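Local coordinates for protein Exo beta-1,2-glucooligosaccharide sophorohydrolase (non-reducing end) (Parabacteroides distasonis ATCC 8503, PDB 5Z06) that hydrolyses linear beta-1,2-glucan and beta-1,2-glucooligosaccharides from the non-reducing end, releasing sophorose as an exo-acting, monomeric glycoside hydrolase, at residues S53-Y67 / L160-L174. Numbering follows the deposited sequence.
With GOL (glycerol), chain F.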
loop_
_atom_site.group_PDB
_atom_site.type_symbol
_atom_site.label_atom_id
_atom_site.label_comp_id
_atom_site.label_asym_id
_atom_site.label_seq_id
_atom_site.Cartn_x
_atom_site.Cartn_y
_atom_site.Cartn_z
ATOM N N SER A 53 -20.820 9.114 -5.153
ATOM C CA SER A 53 -20.545 9.941 -6.292
ATOM C C SER A 53 -20.107 11.283 -5.770
ATOM O O SER A 53 -20.147 11.529 -4.562
ATOM C CB SER A 53 -21.807 10.083 -7.129
ATOM O OG SER A 53 -22.837 10.690 -6.374
ATOM N N LEU A 54 -19.695 12.141 -6.689
ATOM C CA LEU A 54 -19.309 13.480 -6.359
ATOM C C LEU A 54 -20.484 14.402 -6.564
ATOM O O LEU A 54 -21.199 14.315 -7.576
ATOM C CB LEU A 54 -18.133 13.925 -7.217
ATOM C CG LEU A 54 -16.839 13.159 -6.961
ATOM C CD1 LEU A 54 -15.791 13.597 -7.958
ATOM C CD2 LEU A 54 -16.334 13.447 -5.565
ATOM N N GLU A 55 -20.673 15.289 -5.593
ATOM C CA GLU A 55 -21.757 16.230 -5.628
ATOM C C GLU A 55 -21.231 17.502 -6.221
ATOM O O GLU A 55 -20.251 18.059 -5.752
ATOM C CB GLU A 55 -22.301 16.510 -4.232
ATOM C CG GLU A 55 -23.644 17.221 -4.278
ATOM C CD GLU A 55 -24.026 17.883 -2.978
ATOM O OE1 GLU A 55 -23.513 17.468 -1.927
ATOM O OE2 GLU A 55 -24.835 18.842 -3.016
ATOM N N LEU A 56 -21.907 17.967 -7.256
ATOM C CA LEU A 56 -21.552 19.215 -7.868
ATOM C C LEU A 56 -22.754 20.144 -7.712
ATOM O O LEU A 56 -23.671 20.138 -8.536
ATOM C CB LEU A 56 -21.157 18.980 -9.332
ATOM C CG LEU A 56 -20.452 20.181 -9.949
ATOM C CD1 LEU A 56 -18.994 20.209 -9.524
ATOM C CD2 LEU A 56 -20.554 20.163 -11.469
ATOM N N THR A 57 -22.758 20.904 -6.622
ATOM C CA THR A 57 -23.860 21.825 -6.323
ATOM C C THR A 57 -23.303 23.213 -6.449
ATOM O O THR A 57 -22.323 23.569 -5.782
ATOM C CB THR A 57 -24.495 21.562 -4.956
ATOM O OG1 THR A 57 -25.207 20.327 -5.031
ATOM C CG2 THR A 57 -25.475 22.670 -4.542
ATOM N N TYR A 58 -23.913 23.984 -7.342
ATOM C CA TYR A 58 -23.384 25.283 -7.703
ATOM C C TYR A 58 -24.455 26.303 -8.019
ATOM O O TYR A 58 -25.585 25.964 -8.346
ATOM C CB TYR A 58 -22.438 25.156 -8.905
ATOM C CG TYR A 58 -23.108 24.599 -10.134
ATOM C CD1 TYR A 58 -23.210 23.215 -10.329
ATOM C CD2 TYR A 58 -23.685 25.451 -11.090
ATOM C CE1 TYR A 58 -23.830 22.691 -11.459
ATOM C CE2 TYR A 58 -24.322 24.938 -12.231
ATOM C CZ TYR A 58 -24.403 23.567 -12.404
ATOM O OH TYR A 58 -25.037 23.043 -13.507
ATOM N N VAL A 59 -24.036 27.563 -7.934
ATOM C CA VAL A 59 -24.771 28.711 -8.413
ATOM C C VAL A 59 -23.834 29.451 -9.357
ATOM O O VAL A 59 -22.774 29.929 -8.960
ATOM C CB VAL A 59 -25.202 29.637 -7.260
ATOM C CG1 VAL A 59 -25.974 30.840 -7.792
ATOM C CG2 VAL A 59 -26.065 28.868 -6.263
ATOM N N SER A 60 -24.232 29.525 -10.610
ATOM C CA SER A 60 -23.509 30.288 -11.603
ATOM C C SER A 60 -24.222 31.632 -11.656
ATOM O O SER A 60 -25.289 31.737 -12.250
ATOM C CB SER A 60 -23.559 29.567 -12.951
ATOM O OG SER A 60 -23.174 28.208 -12.817
ATOM N N ALA A 61 -23.661 32.637 -10.985
ATOM C CA ALA A 61 -24.279 33.954 -10.907
ATOM C C ALA A 61 -23.539 34.943 -11.804
ATOM O O ALA A 61 -22.302 34.890 -11.911
ATOM C CB ALA A 61 -24.301 34.462 -9.470
ATOM N N PRO A 62 -24.289 35.865 -12.442
ATOM C CA PRO A 62 -23.623 36.866 -13.256
ATOM C C PRO A 62 -22.622 37.624 -12.420
ATOM O O PRO A 62 -22.911 37.982 -11.283
ATOM C CB PRO A 62 -24.762 37.799 -13.708
ATOM C CG PRO A 62 -26.023 37.032 -13.512
ATOM C CD PRO A 62 -25.760 35.992 -12.470
ATOM N N GLY A 63 -21.438 37.834 -12.973
ATOM C CA GLY A 63 -20.365 38.533 -12.277
ATOM C C GLY A 63 -19.556 37.687 -11.304
ATOM O O GLY A 63 -18.610 38.184 -10.695
ATOM N N GLY A 64 -19.931 36.420 -11.137
ATOM C CA GLY A 64 -19.224 35.529 -10.242
ATOM C C GLY A 64 -18.595 34.438 -11.065
ATOM O O GLY A 64 -18.778 34.356 -12.279
ATOM N N ASP A 65 -17.871 33.566 -10.391
ATOM C CA ASP A 65 -17.290 32.423 -11.053
ATOM C C ASP A 65 -17.201 31.275 -10.075
ATOM O O ASP A 65 -17.183 31.488 -8.871
ATOM C CB ASP A 65 -15.894 32.780 -11.570
ATOM C CG ASP A 65 -15.479 31.950 -12.775
ATOM O OD1 ASP A 65 -16.329 31.307 -13.445
ATOM O OD2 ASP A 65 -14.273 31.946 -13.049
ATOM N N TRP A 66 -17.180 30.061 -10.604
ATOM C CA TRP A 66 -16.762 28.924 -9.835
ATOM C C TRP A 66 -15.920 27.998 -10.680
ATOM O O TRP A 66 -15.979 28.013 -11.908
ATOM C CB TRP A 66 -17.958 28.199 -9.191
ATOM C CG TRP A 66 -18.980 27.628 -10.111
ATOM C CD1 TRP A 66 -20.193 28.170 -10.435
ATOM C CD2 TRP A 66 -18.914 26.372 -10.792
ATOM N NE1 TRP A 66 -20.877 27.339 -11.276
ATOM C CE2 TRP A 66 -20.120 26.227 -11.516
ATOM C CE3 TRP A 66 -17.956 25.364 -10.863
ATOM C CZ2 TRP A 66 -20.392 25.106 -12.302
ATOM C CZ3 TRP A 66 -18.222 24.255 -11.632
ATOM C CH2 TRP A 66 -19.424 24.136 -12.355
ATOM N N TYR A 67 -15.118 27.200 -9.988
ATOM C CA TYR A 67 -14.239 26.240 -10.605
ATOM C C TYR A 67 -14.305 24.954 -9.796
ATOM O O TYR A 67 -14.322 24.980 -8.555
ATOM C CB TYR A 67 -12.816 26.767 -10.617
ATOM C CG TYR A 67 -11.853 25.782 -11.222
ATOM C CD1 TYR A 67 -11.812 25.585 -12.598
ATOM C CD2 TYR A 67 -11.005 25.016 -10.412
ATOM C CE1 TYR A 67 -10.947 24.662 -13.151
ATOM C CE2 TYR A 67 -10.134 24.094 -10.955
ATOM C CZ TYR A 67 -10.106 23.919 -12.311
ATOM O OH TYR A 67 -9.248 23.014 -12.839
ATOM N N LEU A 160 -14.222 21.746 -14.372
ATOM C CA LEU A 160 -15.606 22.145 -14.549
ATOM C C LEU A 160 -15.748 23.607 -14.253
ATOM O O LEU A 160 -15.129 24.129 -13.321
ATOM C CB LEU A 160 -16.533 21.335 -13.663
ATOM C CG LEU A 160 -16.501 19.843 -13.960
ATOM C CD1 LEU A 160 -17.026 19.048 -12.776
ATOM C CD2 LEU A 160 -17.283 19.517 -15.221
ATOM N N ARG A 161 -16.555 24.258 -15.084
ATOM C CA ARG A 161 -16.781 25.683 -15.012
ATOM C C ARG A 161 -18.252 25.952 -15.247
ATOM O O ARG A 161 -18.968 25.075 -15.740
ATOM C CB ARG A 161 -15.937 26.409 -16.066
ATOM C CG ARG A 161 -14.596 26.892 -15.566
ATOM C CD ARG A 161 -14.166 28.221 -16.212
ATOM N NE ARG A 161 -12.890 28.667 -15.662
ATOM C CZ ARG A 161 -12.710 29.156 -14.427
ATOM N NH1 ARG A 161 -13.734 29.306 -13.573
ATOM N NH2 ARG A 161 -11.483 29.506 -14.036
ATOM N N PRO A 162 -18.709 27.166 -14.896
ATOM C CA PRO A 162 -20.110 27.507 -15.101
ATOM C C PRO A 162 -20.558 27.335 -16.556
ATOM O O PRO A 162 -19.767 27.528 -17.495
ATOM C CB PRO A 162 -20.167 29.003 -14.728
ATOM C CG PRO A 162 -18.991 29.243 -13.877
ATOM C CD PRO A 162 -17.941 28.341 -14.439
ATOM N N GLY A 163 -21.811 26.946 -16.725
ATOM C CA GLY A 163 -22.496 27.154 -17.978
ATOM C C GLY A 163 -23.086 28.545 -17.899
ATOM O O GLY A 163 -22.440 29.486 -17.417
ATOM N N THR A 164 -24.335 28.658 -18.353
ATOM C CA THR A 164 -25.081 29.901 -18.274
ATOM C C THR A 164 -25.108 30.359 -16.828
ATOM O O THR A 164 -25.529 29.621 -15.948
ATOM C CB THR A 164 -26.541 29.719 -18.746
ATOM O OG1 THR A 164 -26.561 29.037 -20.003
ATOM C CG2 THR A 164 -27.234 31.058 -18.887
ATOM N N ALA A 165 -24.651 31.583 -16.594
ATOM C CA ALA A 165 -24.814 32.227 -15.306
ATOM C C ALA A 165 -26.266 32.706 -15.116
ATOM O O ALA A 165 -26.549 33.898 -15.127
ATOM C CB ALA A 165 -23.827 33.373 -15.165
ATOM N N ASP A 166 -27.168 31.757 -14.902
ATOM C CA ASP A 166 -28.593 32.055 -14.658
ATOM C C ASP A 166 -28.923 32.294 -13.173
ATOM O O ASP A 166 -30.070 32.505 -12.833
ATOM C CB ASP A 166 -29.463 30.920 -15.198
ATOM C CG ASP A 166 -29.224 29.593 -14.480
ATOM O OD1 ASP A 166 -28.485 29.574 -13.472
ATOM O OD2 ASP A 166 -29.788 28.575 -14.906
ATOM N N GLY A 167 -27.932 32.159 -12.283
ATOM C CA GLY A 167 -28.102 32.449 -10.855
ATOM C C GLY A 167 -28.876 31.439 -10.023
ATOM O O GLY A 167 -29.147 31.699 -8.840
ATOM N N ASN A 168 -29.237 30.297 -10.612
ATOM C CA ASN A 168 -29.966 29.261 -9.883
ATOM C C ASN A 168 -29.026 28.220 -9.302
ATOM O O ASN A 168 -27.934 27.972 -9.825
ATOM C CB ASN A 168 -30.980 28.544 -10.778
ATOM C CG ASN A 168 -31.977 29.489 -11.413
ATOM O OD1 ASN A 168 -32.344 30.511 -10.840
ATOM N ND2 ASN A 168 -32.376 29.170 -12.632
ATOM N N GLU A 169 -29.486 27.608 -8.219
ATOM C CA GLU A 169 -28.784 26.517 -7.588
ATOM C C GLU A 169 -29.145 25.237 -8.290
ATOM O O GLU A 169 -30.325 24.934 -8.451
ATOM C CB GLU A 169 -29.144 26.404 -6.122
ATOM C CG GLU A 169 -28.217 25.454 -5.377
ATOM C CD GLU A 169 -28.569 25.333 -3.925
ATOM O OE1 GLU A 169 -28.939 26.359 -3.319
ATOM O OE2 GLU A 169 -28.473 24.217 -3.400
ATOM N N TYR A 170 -28.127 24.496 -8.711
ATOM C CA TYR A 170 -28.315 23.182 -9.299
ATOM C C TYR A 170 -27.422 22.238 -8.544
ATOM O O TYR A 170 -26.371 22.619 -8.055
ATOM C CB TYR A 170 -27.939 23.169 -10.782
ATOM C CG TYR A 170 -28.758 24.109 -11.603
ATOM C CD1 TYR A 170 -30.081 23.826 -11.892
ATOM C CD2 TYR A 170 -28.215 25.301 -12.083
ATOM C CE1 TYR A 170 -30.849 24.697 -12.638
ATOM C CE2 TYR A 170 -28.976 26.179 -12.833
ATOM C CZ TYR A 170 -30.291 25.872 -13.106
ATOM O OH TYR A 170 -31.054 26.728 -13.854
ATOM N N THR A 171 -27.873 21.007 -8.440
ATOM C CA THR A 171 -27.085 19.942 -7.896
ATOM C C THR A 171 -27.066 18.908 -8.987
ATOM O O THR A 171 -28.125 18.406 -9.394
ATOM C CB THR A 171 -27.716 19.341 -6.646
ATOM O OG1 THR A 171 -27.561 20.253 -5.569
ATOM C CG2 THR A 171 -27.048 18.031 -6.272
ATOM N N ILE A 172 -25.866 18.597 -9.461
ATOM C CA ILE A 172 -25.683 17.403 -10.272
ATOM C C ILE A 172 -24.697 16.482 -9.554
ATOM O O ILE A 172 -23.861 16.930 -8.764
ATOM C CB ILE A 172 -25.271 17.733 -11.728
ATOM C CG1 ILE A 172 -23.856 18.296 -11.797
ATOM C CG2 ILE A 172 -26.297 18.702 -12.335
ATOM C CD1 ILE A 172 -23.382 18.642 -13.188
ATOM N N TYR A 173 -24.824 15.197 -9.826
ATOM C CA TYR A 173 -23.912 14.224 -9.324
ATOM C C TYR A 173 -23.083 13.677 -10.467
ATOM O O TYR A 173 -23.594 13.434 -11.553
ATOM C CB TYR A 173 -24.666 13.119 -8.629
ATOM C CG TYR A 173 -25.576 13.638 -7.566
ATOM C CD1 TYR A 173 -25.111 13.862 -6.278
ATOM C CD2 TYR A 173 -26.908 13.929 -7.845
ATOM C CE1 TYR A 173 -25.957 14.338 -5.287
ATOM C CE2 TYR A 173 -27.756 14.405 -6.858
ATOM C CZ TYR A 173 -27.277 14.602 -5.588
ATOM O OH TYR A 173 -28.101 15.085 -4.615
ATOM N N LEU A 174 -21.793 13.506 -10.202
ATOM C CA LEU A 174 -20.841 12.985 -11.167
ATOM C C LEU A 174 -20.243 11.736 -10.562
ATOM O O LEU A 174 -19.798 11.739 -9.413
ATOM C CB LEU A 174 -19.749 13.995 -11.444
ATOM C CG LEU A 174 -20.252 15.404 -11.744
ATOM C CD1 LEU A 174 -19.038 16.307 -11.890
ATOM C CD2 LEU A 174 -21.108 15.444 -13.002
HETATM C C1 GOL F . -10.962 30.068 -9.974
HETATM O O1 GOL F . -10.772 29.538 -11.297
HETATM C C2 GOL F . -12.156 31.021 -9.817
HETATM O O2 GOL F . -13.258 30.581 -10.599
HETATM C C3 GOL F . -12.674 31.059 -8.386
HETATM O O3 GOL F . -11.728 31.593 -7.447
#
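Leu56 and Ile172 form a hydrogen-bonded pair between antiparallel strands 53-59 and 169-174, their side chains side by side on one face. Loops join these strands to 65-67 and 160-161 of a second antiparallel sheet, so the two segments are strand neighbours in each of the two packed sheets, a beta-sandwich. The interior is tightly packed: the CD2 methyl of branched Leu56 lies 3.6 Å from Ile172 CD1 in its own sheet and 3.9 Å from Leu160 CD1 in the other. Trp66, its CG lodged between backbone N and carbonyl carbon (chi1 61°), turns its broad indole inward. Pro162, compact and rigid, lays CG over the five-membered ring at 3.8 Å from its centroid, a CH-pi contact, while Tyr58 CB covers the opposite face. NE1 donates a hydrogen bond to Ser60 OG (2.9 Å), close to the ring plane, which helps hold the indole's rotation. A leucine in place of Trp66 would probably open a gap between Pro162 and Tyr58 and deprive Ser60 OG of its donor. The other face is more polar and opens toward solvent at Glu169, whereas Thr57 is buried; Glu55 OE1 there forms a salt bridge with Lys34. Near the loops, Arg161 forms a salt bridge through NH1 to Asp65 OD2 (2.7 Å), and its NH2 donates to glycerol O1 at 2.8 Å.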